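Local coordinates for protein cytosol aminopeptidase (Staphylococcus aureus subsp. aureus, PDB 3KZW) that probably removes amino-terminal residues, leucine among them, from peptides as a metal-dependent aminopeptidase that assembles as a hexamer, at residues Thr265-Gly270 with Asn328-Leu333; Pro277-Gly282 with Tyr382-Ile387. All coordinates share one frame; numbering follows the deposited sequence.

Overall arrangement
Contacts 1 and 2 lie side by side in the mixed sheet of the catalytic domain, their centres about 8 Å apart. Contact 1 joins strands 262-269 and 328-338 as an antiparallel pair; contact 2 joins strand 278-285 to the start of strand 386-391 in parallel. The seam between them is strand 328-338 beside strand 278-285, where Asn-328 O probably accepts a hydrogen bond from Ile-278 N at 2.7 Å. Contact 1 is mostly buried and has a regular backbone ladder, with helices over both faces. Contact 2 is only partly buried: two backbone bonds cross it, where a loop runs into a strand, and apolar side chains, packed round the small Ala-279, supply the rest.

Contact 1 of 2, residues Thr265-Gly270 with Asn328-Leu333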
loop_
_atom_site.group_PDB
_atom_site.type_symbol
_atom_site.label_atom_id
_atom_site.label_comp_id
_atom_site.label_asym_id
_atom_site.label_seq_id
_atom_site.Cartn_x
_atom_site.Cartn_y
_atom_site.Cartn_z
ATOM N N THR A 265 10.926 41.287 3.469
ATOM C CA THR A 265 11.588 41.780 4.675
ATOM C C THR A 265 10.693 42.814 5.351
ATOM O O THR A 265 10.263 43.784 4.724
ATOM C CB THR A 265 12.974 42.397 4.366
ATOM O OG1 THR A 265 13.719 41.509 3.524
ATOM C CG2 THR A 265 13.757 42.635 5.643
ATOM N N ILE A 266 10.410 42.586 6.630
ATOM C CA ILE A 266 9.549 43.463 7.417
ATOM C C ILE A 266 10.326 43.996 8.615
ATOM O O ILE A 266 10.764 43.223 9.465
ATOM C CB ILE A 266 8.288 42.710 7.912
ATOM C CG1 ILE A 266 7.503 42.126 6.735
ATOM C CG2 ILE A 266 7.396 43.628 8.738
ATOM C CD1 ILE A 266 6.505 41.053 7.130
ATOM N N THR A 267 10.503 45.312 8.683
ATOM C CA THR A 267 11.213 45.921 9.811
ATOM C C THR A 267 10.301 46.795 10.667
ATOM O O THR A 267 9.506 47.582 10.149
ATOM C CB THR A 267 12.455 46.734 9.368
ATOM O OG1 THR A 267 12.073 47.703 8.388
ATOM C CG2 THR A 267 13.523 45.822 8.780
ATOM N N TYR A 268 10.418 46.632 11.981
ATOM C CA TYR A 268 9.715 47.470 12.941
ATOM C C TYR A 268 10.689 47.916 14.025
ATOM O O TYR A 268 11.221 47.089 14.764
ATOM C CB TYR A 268 8.525 46.719 13.547
ATOM C CG TYR A 268 7.954 47.353 14.798
ATOM C CD1 TYR A 268 7.184 48.513 14.731
ATOM C CD2 TYR A 268 8.183 46.789 16.051
ATOM C CE1 TYR A 268 6.661 49.098 15.884
ATOM C CE2 TYR A 268 7.665 47.363 17.207
ATOM C CZ TYR A 268 6.903 48.516 17.117
ATOM O OH TYR A 268 6.389 49.087 18.259
ATOM N N ASN A 269 10.924 49.223 14.102
ATOM C CA ASN A 269 11.825 49.789 15.099
ATOM C C ASN A 269 11.052 50.465 16.229
ATOM O O ASN A 269 10.786 51.669 16.189
ATOM C CB ASN A 269 12.823 50.750 14.440
ATOM C CG ASN A 269 13.764 50.042 13.476
ATOM O OD1 ASN A 269 14.574 49.208 13.879
ATOM N ND2 ASN A 269 13.661 50.376 12.194
ATOM N N GLY A 270 10.696 49.673 17.237
ATOM C CA GLY A 270 9.837 50.129 18.327
ATOM C C GLY A 270 10.522 50.876 19.453
ATOM O O GLY A 270 9.855 51.528 20.256
ATOM N N ASN A 328 12.745 46.074 18.745
ATOM C CA ASN A 328 13.131 46.074 17.341
ATOM C C ASN A 328 12.941 44.686 16.757
ATOM O O ASN A 328 13.447 43.705 17.301
ATOM C CB ASN A 328 14.578 46.541 17.163
ATOM C CG ASN A 328 14.764 48.021 17.467
ATOM O OD1 ASN A 328 13.798 48.769 17.624
ATOM N ND2 ASN A 328 16.016 48.448 17.548
ATOM N N ILE A 329 12.191 44.607 15.660
ATOM C CA ILE A 329 11.903 43.336 15.001
ATOM C C ILE A 329 12.246 43.399 13.515
ATOM O O ILE A 329 11.909 44.366 12.826
ATOM C CB ILE A 329 10.412 42.919 15.165
ATOM C CG1 ILE A 329 10.049 42.751 16.644
ATOM C CG2 ILE A 329 10.120 41.626 14.407
ATOM C CD1 ILE A 329 8.557 42.714 16.918
ATOM N N VAL A 330 12.930 42.362 13.036
ATOM C CA VAL A 330 13.098 42.140 11.608
ATOM C C VAL A 330 12.433 40.817 11.228
ATOM O O VAL A 330 12.747 39.767 11.788
ATOM C CB VAL A 330 14.591 42.213 11.155
ATOM C CG1 VAL A 330 15.455 41.160 11.857
ATOM C CG2 VAL A 330 14.701 42.083 9.640
ATOM N N GLY A 331 11.487 40.885 10.297
ATOM C CA GLY A 331 10.759 39.708 9.845
ATOM C C GLY A 331 11.183 39.322 8.447
ATOM O O GLY A 331 11.208 40.165 7.550
ATOM N N VAL A 332 11.529 38.050 8.264
ATOM C CA VAL A 332 11.933 37.537 6.956
ATOM C C VAL A 332 10.992 36.416 6.533
ATOM O O VAL A 332 10.832 35.424 7.248
ATOM C CB VAL A 332 13.401 37.032 6.950
ATOM C CG1 VAL A 332 13.819 36.594 5.547
ATOM C CG2 VAL A 332 14.350 38.109 7.476
ATOM N N LEU A 333 10.369 36.588 5.369
ATOM C CA LEU A 333 9.436 35.602 4.837
ATOM C C LEU A 333 9.942 35.037 3.519
ATOM O O LEU A 333 10.182 35.779 2.564
ATOM C CB LEU A 333 8.042 36.215 4.657
ATOM C CG LEU A 333 7.459 37.049 5.801
ATOM C CD1 LEU A 333 6.137 37.650 5.376
ATOM C CD2 LEU A 333 7.290 36.233 7.077
#
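Ile-266 and Gly-331 face each other as a hydrogen-bonded antiparallel pair: Ile-266 N reaches Gly-331 O at 2.7 Å, and Gly-331 N returns a bond to Ile-266 O. Two residues along, Tyr-268 and Ile-329 repeat the exchange, Tyr-268 N to Ile-329 O and Ile-329 N to Tyr-268 O, both 2.8 Å. Together the four bonds fix the register of the two strands.

Gly-331 has no side chain to press on Ile-266, whose CD1 crosses diagonally to Leu-333 CD1, methyl to methyl at 3.8 Å. On the same face the Tyr-268 ring leans forward along its own strand, over Gly-270, since chi1 165° puts CG anti to the backbone N; its CD2 comes within 4.2 Å of Ile-329 CD1 at an oblique approach. Its hydroxyl bonds to Leu-325 O, so an otherwise apolar ring has its polar end satisfied. On the opposite face of the sheet, Val-330 CG2 sits near two threonine methyls, CG2 of Thr-267 at 4.0 Å and CG2 of Thr-265 at 4.1 Å; beta-branched residues suit an extended backbone.

At the strand end Asn-269 OD1 comes 3.8 Å from Asn-328 CG, the two amides standing almost perpendicular, 89° apart. Asn-328 suits this buried place because its side chain serves the turn that follows Gly-270: ND2 gives bonds to Lys-273 O and Glu-275 O, while OD1 takes a weak one from Lys-271 N.

Helices 308-322 and 216-226 cover the face of Ile-266 and Leu-333, the first also reaching Tyr-268 and Ile-329. On the opposite face helix 368-380 packs on Val-332, and its Tyr-378 makes a weak hydrogen bond to Thr-265 OG1. Strand 233-237 bonds to the outer edge of strand 262-269, and strand 278-285 flanks strand 328-338.

Contact 2 of 2, residues Pro277-Gly282 with Tyr382-Ile387; sequences PIALVG and YQPSVI
Ile-278 (chi1 -66°) holds CG2 opposite its backbone N, while Val-386 (chi1 67°) tucks CG1 between its N and carbonyl carbon; the two methyls thus meet at 3.9 Å, the side chains lying alongside each other and both touching Trp-511 of helix 505-512. On the other face Ala-279 is small enough for two neighbours: its CB touches Pro-384 CG at 3.7 Å and Ile-387 CG1 at 3.9 Å. Farther along, Val-281 CG2 meets Ile-387 CG2 at 4.0 Å.

Two backbone bonds join the segments, Ser-385 N to Pro-277 O at 3.1 Å and Ala-279 N to Val-386 O at 3.0 Å. Pro-277 and Pro-384 lack an N-H, which suits the loop where the pairing begins; the Pro-277 ring rests instead near the backbone of Tyr-382 and Gln-383. Gln-383 has positive phi and ends the helical course of the chain.

Helix 368-380 also packs on Val-281. Strand 328-338, this helix and strand 386-391 form a beta-alpha-beta crossover whose two strands flank strand 278-285, all three parallel, the alpha/beta architecture expected of this catalytic domain.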
loop_
_atom_site.group_PDB
_atom_site.type_symbol
_atom_site.label_atom_id
_atom_site.label_comp_id
_atom_site.label_asym_id
_atom_site.label_seq_id
_atom_site.Cartn_x
_atom_site.Cartn_y
_atom_site.Cartn_z
ATOM N N PRO A 277 18.096 43.733 16.590
ATOM C CA PRO A 277 16.689 43.368 16.464
ATOM C C PRO A 277 16.415 41.907 16.816
ATOM O O PRO A 277 17.344 41.117 16.976
ATOM C CB PRO A 277 16.401 43.620 14.980
ATOM C CG PRO A 277 17.694 43.376 14.303
ATOM C CD PRO A 277 18.771 43.785 15.278
ATOM N N ILE A 278 15.137 41.570 16.954
ATOM C CA ILE A 278 14.706 40.187 17.093
ATOM C C ILE A 278 14.281 39.695 15.712
ATOM O O ILE A 278 13.419 40.300 15.068
ATOM C CB ILE A 278 13.554 40.054 18.113
ATOM C CG1 ILE A 278 14.057 40.403 19.516
ATOM C CG2 ILE A 278 12.967 38.645 18.095
ATOM C CD1 ILE A 278 12.964 40.767 20.498
ATOM N N ALA A 279 14.908 38.615 15.253
ATOM C CA ALA A 279 14.609 38.049 13.940
ATOM C C ALA A 279 13.477 37.043 14.022
ATOM O O ALA A 279 13.545 36.082 14.786
ATOM C CB ALA A 279 15.844 37.407 13.332
ATOM N N LEU A 280 12.433 37.282 13.234
ATOM C CA LEU A 280 11.320 36.351 13.115
ATOM C C LEU A 280 11.216 35.852 11.677
ATOM O O LEU A 280 10.889 36.612 10.764
ATOM C CB LEU A 280 10.010 37.002 13.568
ATOM C CG LEU A 280 9.926 37.562 14.994
ATOM C CD1 LEU A 280 8.599 38.276 15.194
ATOM C CD2 LEU A 280 10.109 36.479 16.053
ATOM N N VAL A 281 11.514 34.569 11.488
ATOM C CA VAL A 281 11.545 33.953 10.161
ATOM C C VAL A 281 10.312 33.076 9.946
ATOM O O VAL A 281 9.946 32.284 10.812
ATOM C CB VAL A 281 12.840 33.126 9.962
ATOM C CG1 VAL A 281 12.892 32.515 8.568
ATOM C CG2 VAL A 281 14.066 33.992 10.208
ATOM N N GLY A 282 9.674 33.221 8.789
ATOM C CA GLY A 282 8.454 32.476 8.489
ATOM C C GLY A 282 8.487 31.725 7.171
ATOM O O GLY A 282 8.930 32.258 6.150
ATOM N N TYR A 382 21.532 40.745 9.687
ATOM C CA TYR A 382 21.069 41.864 10.504
ATOM C C TYR A 382 21.642 41.820 11.922
ATOM O O TYR A 382 21.397 42.725 12.726
ATOM C CB TYR A 382 19.536 41.886 10.554
ATOM C CG TYR A 382 18.879 42.335 9.267
ATOM C CD1 TYR A 382 18.580 41.421 8.257
ATOM C CD2 TYR A 382 18.549 43.674 9.061
ATOM C CE1 TYR A 382 17.972 41.829 7.072
ATOM C CE2 TYR A 382 17.942 44.093 7.880
ATOM C CZ TYR A 382 17.658 43.163 6.892
ATOM O OH TYR A 382 17.059 43.566 5.722
ATOM N N GLN A 383 22.409 40.768 12.210
ATOM C CA GLN A 383 23.007 40.528 13.532
ATOM C C GLN A 383 21.977 40.614 14.669
ATOM O O GLN A 383 22.050 41.509 15.516
ATOM C CB GLN A 383 24.197 41.462 13.786
ATOM C CG GLN A 383 25.382 41.220 12.864
ATOM C CD GLN A 383 26.458 42.274 13.010
ATOM O OE1 GLN A 383 27.090 42.394 14.062
ATOM N NE2 GLN A 383 26.675 43.046 11.948
ATOM N N PRO A 384 21.009 39.682 14.685
ATOM C CA PRO A 384 19.965 39.722 15.697
ATOM C C PRO A 384 20.431 39.122 17.019
ATOM O O PRO A 384 21.413 38.377 17.047
ATOM C CB PRO A 384 18.848 38.863 15.089
ATOM C CG PRO A 384 19.434 38.203 13.862
ATOM C CD PRO A 384 20.889 38.492 13.825
ATOM N N SER A 385 19.729 39.450 18.101
ATOM C CA SER A 385 20.021 38.881 19.413
ATOM C C SER A 385 19.512 37.448 19.495
ATOM O O SER A 385 20.081 36.616 20.208
ATOM C CB SER A 385 19.403 39.730 20.527
ATOM O OG SER A 385 17.996 39.803 20.394
ATOM N N VAL A 386 18.436 37.174 18.758
ATOM C CA VAL A 386 17.832 35.842 18.680
ATOM C C VAL A 386 17.097 35.670 17.351
ATOM O O VAL A 386 16.542 36.628 16.810
ATOM C CB VAL A 386 16.880 35.558 19.887
ATOM C CG1 VAL A 386 15.641 36.456 19.854
ATOM C CG2 VAL A 386 16.488 34.084 19.948
ATOM N N ILE A 387 17.122 34.450 16.821
ATOM C CA ILE A 387 16.364 34.106 15.623
ATOM C C ILE A 387 15.280 33.099 15.997
ATOM O O ILE A 387 15.558 32.078 16.626
ATOM C CB ILE A 387 17.273 33.530 14.500
ATOM C CG1 ILE A 387 18.328 34.558 14.080
ATOM C CG2 ILE A 387 16.436 33.096 13.290
ATOM C CD1 ILE A 387 19.414 34.010 13.168
#